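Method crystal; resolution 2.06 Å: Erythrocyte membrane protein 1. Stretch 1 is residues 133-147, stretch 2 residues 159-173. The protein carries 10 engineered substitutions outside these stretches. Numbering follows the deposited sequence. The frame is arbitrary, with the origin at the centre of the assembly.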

# COMPACT_ATOMS: atom_id res chain seq x y z
N PRO A 133 -1.75 -7.41 0.54
CA PRO A 133 -1.45 -8.53 -0.39
C PRO A 133 -0.30 -8.25 -1.36
O PRO A 133 0.47 -9.17 -1.64
CB PRO A 133 -2.80 -8.81 -1.09
CG PRO A 133 -3.64 -7.67 -0.79
CD PRO A 133 -3.17 -7.02 0.47
N ARG A 134 -0.08 -6.94 -1.75
CA ARG A 134 1.06 -6.58 -2.60
C ARG A 134 2.36 -6.95 -1.87
O ARG A 134 3.28 -7.45 -2.49
CB ARG A 134 1.01 -5.08 -3.01
CG ARG A 134 2.11 -4.62 -4.01
CD ARG A 134 2.47 -3.14 -3.89
NE ARG A 134 2.38 -2.68 -2.50
CZ ARG A 134 3.33 -2.85 -1.58
NH1 ARG A 134 4.50 -3.38 -1.92
NH2 ARG A 134 3.12 -2.48 -0.33
N ARG A 135 2.43 -6.75 -0.54
CA ARG A 135 3.63 -7.09 0.22
C ARG A 135 3.76 -8.58 0.41
O ARG A 135 4.86 -9.09 0.28
CB ARG A 135 3.69 -6.35 1.62
CG ARG A 135 4.77 -6.87 2.60
CD ARG A 135 6.19 -6.50 2.15
NE ARG A 135 7.23 -7.18 2.94
CZ ARG A 135 7.74 -8.38 2.68
NH1 ARG A 135 7.29 -9.10 1.65
NH2 ARG A 135 8.71 -8.87 3.43
N ARG A 136 2.70 -9.23 0.87
CA ARG A 136 2.68 -10.67 1.17
C ARG A 136 3.34 -11.53 0.07
O ARG A 136 4.15 -12.42 0.37
CB ARG A 136 1.23 -11.15 1.37
CG ARG A 136 0.58 -10.68 2.66
CD ARG A 136 -0.82 -11.25 2.76
NE ARG A 136 -0.76 -12.62 3.29
CZ ARG A 136 -1.82 -13.31 3.68
NH1 ARG A 136 -3.04 -12.79 3.59
NH2 ARG A 136 -1.68 -14.54 4.17
N HIS A 137 3.05 -11.23 -1.18
CA HIS A 137 3.54 -12.02 -2.31
C HIS A 137 4.64 -11.36 -3.13
O HIS A 137 4.88 -11.78 -4.25
CB HIS A 137 2.36 -12.47 -3.17
CG HIS A 137 1.17 -12.89 -2.37
ND1 HIS A 137 1.22 -13.99 -1.52
CD2 HIS A 137 -0.06 -12.34 -2.31
CE1 HIS A 137 0.01 -14.07 -0.98
NE2 HIS A 137 -0.79 -13.10 -1.43
N ILE A 138 5.36 -10.39 -2.54
CA ILE A 138 6.47 -9.68 -3.17
C ILE A 138 7.51 -10.65 -3.78
O ILE A 138 7.79 -11.71 -3.20
CB ILE A 138 7.10 -8.63 -2.18
CG1 ILE A 138 7.32 -7.28 -2.87
CG2 ILE A 138 8.39 -9.14 -1.48
CD1 ILE A 138 7.66 -6.10 -1.94
N CYS A 139 8.07 -10.28 -4.94
CA CYS A 139 9.06 -11.11 -5.64
C CYS A 139 10.47 -10.97 -5.07
O CYS A 139 11.33 -10.35 -5.70
CB CYS A 139 9.04 -10.84 -7.14
SG CYS A 139 7.44 -11.16 -7.92
N ASP A 140 10.72 -11.59 -3.89
CA ASP A 140 11.97 -11.53 -3.13
C ASP A 140 12.75 -12.86 -3.07
O ASP A 140 13.78 -12.95 -2.40
CB ASP A 140 11.64 -11.07 -1.67
CG ASP A 140 10.87 -12.09 -0.82
OD1 ASP A 140 10.30 -13.05 -1.40
OD2 ASP A 140 10.77 -11.88 0.40
N GLN A 141 12.24 -13.90 -3.75
CA GLN A 141 12.79 -15.25 -3.74
C GLN A 141 14.29 -15.42 -3.97
O GLN A 141 14.93 -16.20 -3.25
CB GLN A 141 11.93 -16.19 -4.56
CG GLN A 141 11.86 -17.60 -3.98
CD GLN A 141 12.67 -18.60 -4.76
OE1 GLN A 141 13.27 -19.51 -4.19
NE2 GLN A 141 12.66 -18.49 -6.09
N ASN A 142 14.89 -14.61 -4.87
CA ASN A 142 16.32 -14.64 -5.17
C ASN A 142 17.17 -14.19 -4.00
O ASN A 142 18.33 -14.62 -3.88
CB ASN A 142 16.62 -13.78 -6.40
CG ASN A 142 16.28 -12.32 -6.24
OD1 ASN A 142 15.14 -11.93 -5.96
ND2 ASN A 142 17.29 -11.49 -6.40
N LEU A 143 16.60 -13.32 -3.12
CA LEU A 143 17.29 -12.83 -1.93
C LEU A 143 17.38 -13.91 -0.84
O LEU A 143 18.08 -13.69 0.14
CB LEU A 143 16.69 -11.51 -1.39
CG LEU A 143 16.55 -10.30 -2.36
CD1 LEU A 143 16.13 -9.05 -1.61
CD2 LEU A 143 17.86 -10.03 -3.11
N GLU A 144 16.73 -15.09 -1.04
CA GLU A 144 16.82 -16.24 -0.10
C GLU A 144 18.09 -17.07 -0.37
O GLU A 144 18.32 -18.09 0.28
CB GLU A 144 15.59 -17.14 -0.20
CG GLU A 144 14.26 -16.49 0.12
CD GLU A 144 13.08 -17.44 0.15
OE1 GLU A 144 13.28 -18.61 0.56
OE2 GLU A 144 11.97 -17.03 -0.24
N PHE A 145 18.93 -16.61 -1.33
CA PHE A 145 20.15 -17.27 -1.81
C PHE A 145 21.33 -16.31 -1.84
O PHE A 145 22.06 -16.22 -2.83
CB PHE A 145 19.87 -17.88 -3.21
CG PHE A 145 18.72 -18.86 -3.19
CD1 PHE A 145 18.91 -20.18 -2.80
CD2 PHE A 145 17.43 -18.45 -3.51
CE1 PHE A 145 17.84 -21.07 -2.74
CE2 PHE A 145 16.36 -19.33 -3.43
CZ PHE A 145 16.57 -20.65 -3.07
N LEU A 146 21.51 -15.59 -0.73
CA LEU A 146 22.56 -14.60 -0.56
C LEU A 146 23.69 -15.17 0.30
O LEU A 146 24.81 -14.66 0.24
CB LEU A 146 21.96 -13.34 0.09
CG LEU A 146 21.63 -12.10 -0.78
CD1 LEU A 146 21.27 -12.45 -2.23
CD2 LEU A 146 20.50 -11.29 -0.15
N ASP A 147 23.41 -16.21 1.10
CA ASP A 147 24.41 -16.85 1.94
C ASP A 147 25.12 -17.90 1.09
O ASP A 147 24.70 -19.06 1.02
CB ASP A 147 23.78 -17.46 3.21
CG ASP A 147 24.74 -17.86 4.32
OD1 ASP A 147 25.98 -17.70 4.12
OD2 ASP A 147 24.27 -18.32 5.37
N GLY A 159 23.49 -6.25 -7.64
CA GLY A 159 23.11 -7.15 -8.73
C GLY A 159 21.84 -7.90 -8.40
O GLY A 159 20.86 -7.78 -9.13
N ASN A 160 21.83 -8.60 -7.25
CA ASN A 160 20.66 -9.33 -6.75
C ASN A 160 19.42 -8.46 -6.54
O ASN A 160 18.33 -8.83 -6.98
CB ASN A 160 21.01 -10.08 -5.45
CG ASN A 160 21.99 -11.20 -5.69
OD1 ASN A 160 23.20 -11.05 -5.53
ND2 ASN A 160 21.48 -12.33 -6.12
N VAL A 161 19.60 -7.28 -5.91
CA VAL A 161 18.52 -6.32 -5.64
C VAL A 161 17.93 -5.76 -6.93
O VAL A 161 16.71 -5.60 -7.02
CB VAL A 161 18.94 -5.24 -4.59
CG1 VAL A 161 17.79 -4.24 -4.35
CG2 VAL A 161 19.34 -5.90 -3.27
N LEU A 162 18.77 -5.51 -7.95
CA LEU A 162 18.28 -5.02 -9.25
C LEU A 162 17.43 -6.09 -9.91
O LEU A 162 16.38 -5.78 -10.46
CB LEU A 162 19.41 -4.59 -10.19
CG LEU A 162 20.26 -3.37 -9.82
CD1 LEU A 162 21.14 -2.98 -10.98
CD2 LEU A 162 19.42 -2.17 -9.44
N VAL A 163 17.83 -7.38 -9.76
CA VAL A 163 17.08 -8.54 -10.29
C VAL A 163 15.70 -8.58 -9.60
O VAL A 163 14.69 -8.76 -10.27
CB VAL A 163 17.90 -9.87 -10.14
CG1 VAL A 163 17.06 -11.11 -10.51
CG2 VAL A 163 19.19 -9.82 -10.96
N THR A 164 15.66 -8.35 -8.24
CA THR A 164 14.39 -8.34 -7.49
C THR A 164 13.48 -7.21 -8.04
O THR A 164 12.31 -7.45 -8.36
CB THR A 164 14.70 -8.11 -5.98
OG1 THR A 164 15.52 -9.16 -5.46
CG2 THR A 164 13.46 -7.96 -5.13
N ALA A 165 14.04 -6.00 -8.16
CA ALA A 165 13.33 -4.81 -8.65
C ALA A 165 12.74 -5.02 -10.04
O ALA A 165 11.54 -4.82 -10.23
CB ALA A 165 14.26 -3.59 -8.61
N LYS A 166 13.57 -5.49 -11.00
CA LYS A 166 13.11 -5.78 -12.37
C LYS A 166 11.86 -6.69 -12.35
O LYS A 166 10.81 -6.32 -12.90
CB LYS A 166 14.25 -6.43 -13.18
CG LYS A 166 13.81 -6.99 -14.55
CD LYS A 166 14.80 -8.02 -15.10
CE LYS A 166 14.37 -8.66 -16.41
NZ LYS A 166 13.23 -9.61 -16.26
N TYR A 167 11.97 -7.83 -11.65
CA TYR A 167 10.86 -8.78 -11.60
C TYR A 167 9.66 -8.32 -10.86
O TYR A 167 8.55 -8.44 -11.39
CB TYR A 167 11.33 -10.16 -11.12
CG TYR A 167 12.04 -10.92 -12.23
CD1 TYR A 167 13.42 -10.83 -12.38
CD2 TYR A 167 11.32 -11.65 -13.17
CE1 TYR A 167 14.08 -11.54 -13.38
CE2 TYR A 167 11.97 -12.34 -14.20
CZ TYR A 167 13.35 -12.29 -14.29
OH TYR A 167 14.00 -12.98 -15.29
N GLU A 168 9.86 -7.68 -9.68
CA GLU A 168 8.74 -7.12 -8.90
C GLU A 168 7.96 -6.10 -9.75
O GLU A 168 6.73 -6.15 -9.80
CB GLU A 168 9.27 -6.48 -7.57
CG GLU A 168 8.19 -5.81 -6.73
CD GLU A 168 7.01 -6.67 -6.29
OE1 GLU A 168 7.16 -7.91 -6.19
OE2 GLU A 168 5.94 -6.08 -5.99
N GLY A 169 8.71 -5.19 -10.40
CA GLY A 169 8.15 -4.18 -11.30
C GLY A 169 7.38 -4.82 -12.44
O GLY A 169 6.26 -4.40 -12.76
N ASN A 170 7.97 -5.88 -13.05
CA ASN A 170 7.29 -6.61 -14.12
C ASN A 170 5.98 -7.17 -13.64
O ASN A 170 4.97 -6.96 -14.31
CB ASN A 170 8.19 -7.68 -14.72
CG ASN A 170 8.23 -7.58 -16.22
OD1 ASN A 170 7.19 -7.53 -16.90
ND2 ASN A 170 9.43 -7.43 -16.75
N TYR A 171 5.94 -7.78 -12.42
CA TYR A 171 4.66 -8.29 -11.93
C TYR A 171 3.68 -7.15 -11.78
O TYR A 171 2.56 -7.25 -12.27
CB TYR A 171 4.76 -9.11 -10.61
CG TYR A 171 3.36 -9.34 -10.05
CD1 TYR A 171 2.57 -10.39 -10.51
CD2 TYR A 171 2.76 -8.40 -9.21
CE1 TYR A 171 1.24 -10.51 -10.14
CE2 TYR A 171 1.42 -8.49 -8.86
CZ TYR A 171 0.67 -9.57 -9.29
OH TYR A 171 -0.64 -9.68 -8.92
N ILE A 172 4.08 -6.06 -11.02
CA ILE A 172 3.15 -4.96 -10.75
C ILE A 172 2.56 -4.42 -12.02
O ILE A 172 1.34 -4.28 -12.12
CB ILE A 172 3.79 -3.80 -9.88
CG1 ILE A 172 4.24 -4.26 -8.45
CG2 ILE A 172 2.92 -2.53 -9.87
CD1 ILE A 172 3.20 -4.71 -7.54
N VAL A 173 3.42 -4.06 -12.97
CA VAL A 173 2.98 -3.47 -14.24
C VAL A 173 2.04 -4.40 -15.00
O VAL A 173 1.04 -3.94 -15.55
CB VAL A 173 4.19 -3.04 -15.11
CG1 VAL A 173 3.76 -2.68 -16.54
CG2 VAL A 173 4.94 -1.89 -14.47

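The most unusual feature of this contact is that a buried carboxylate, Glu168, receives a backbone amide from a segment that is neither helix nor strand. Cys139 N donates to Glu168 OE1 at 2.8 Å and an N-H...acceptor angle of 173°, almost ideally straight. The chain leaves helical geometry at His137, so the amide of Cys139 has no helical acceptor, and a glutamate is long enough to reach it: its CA-to-CB bond points sideways, but chi1 t and chi2 p bring the carboxylate to the loop. Further hydrogen bonds elsewhere in the structure help offset the cost of burying its charge.

One helical turn earlier, Thr164 packs its methyl against the loop, CG2 lying 3.3 Å from Cys139 O. Its hydroxyl OG1 lies 2.8 Å from Asn142 OD1. Asparagine suits this site because one short side chain carries both an acceptor and a donor: Asn142 ND2 donates to Asn160 O at 2.9 Å, although the 131° angle is well bent. That carbonyl also accepts the helical bond from Thr164 N.

Apolar contacts flank this polar centre. Leu143 CD2 sits 3.9 Å from Asn160 CB and 4.4 Å from Val161 CG2, while Arg134 CG, part of the aliphatic stem of its side chain, meets Ile172 CD1 at 3.7 Å.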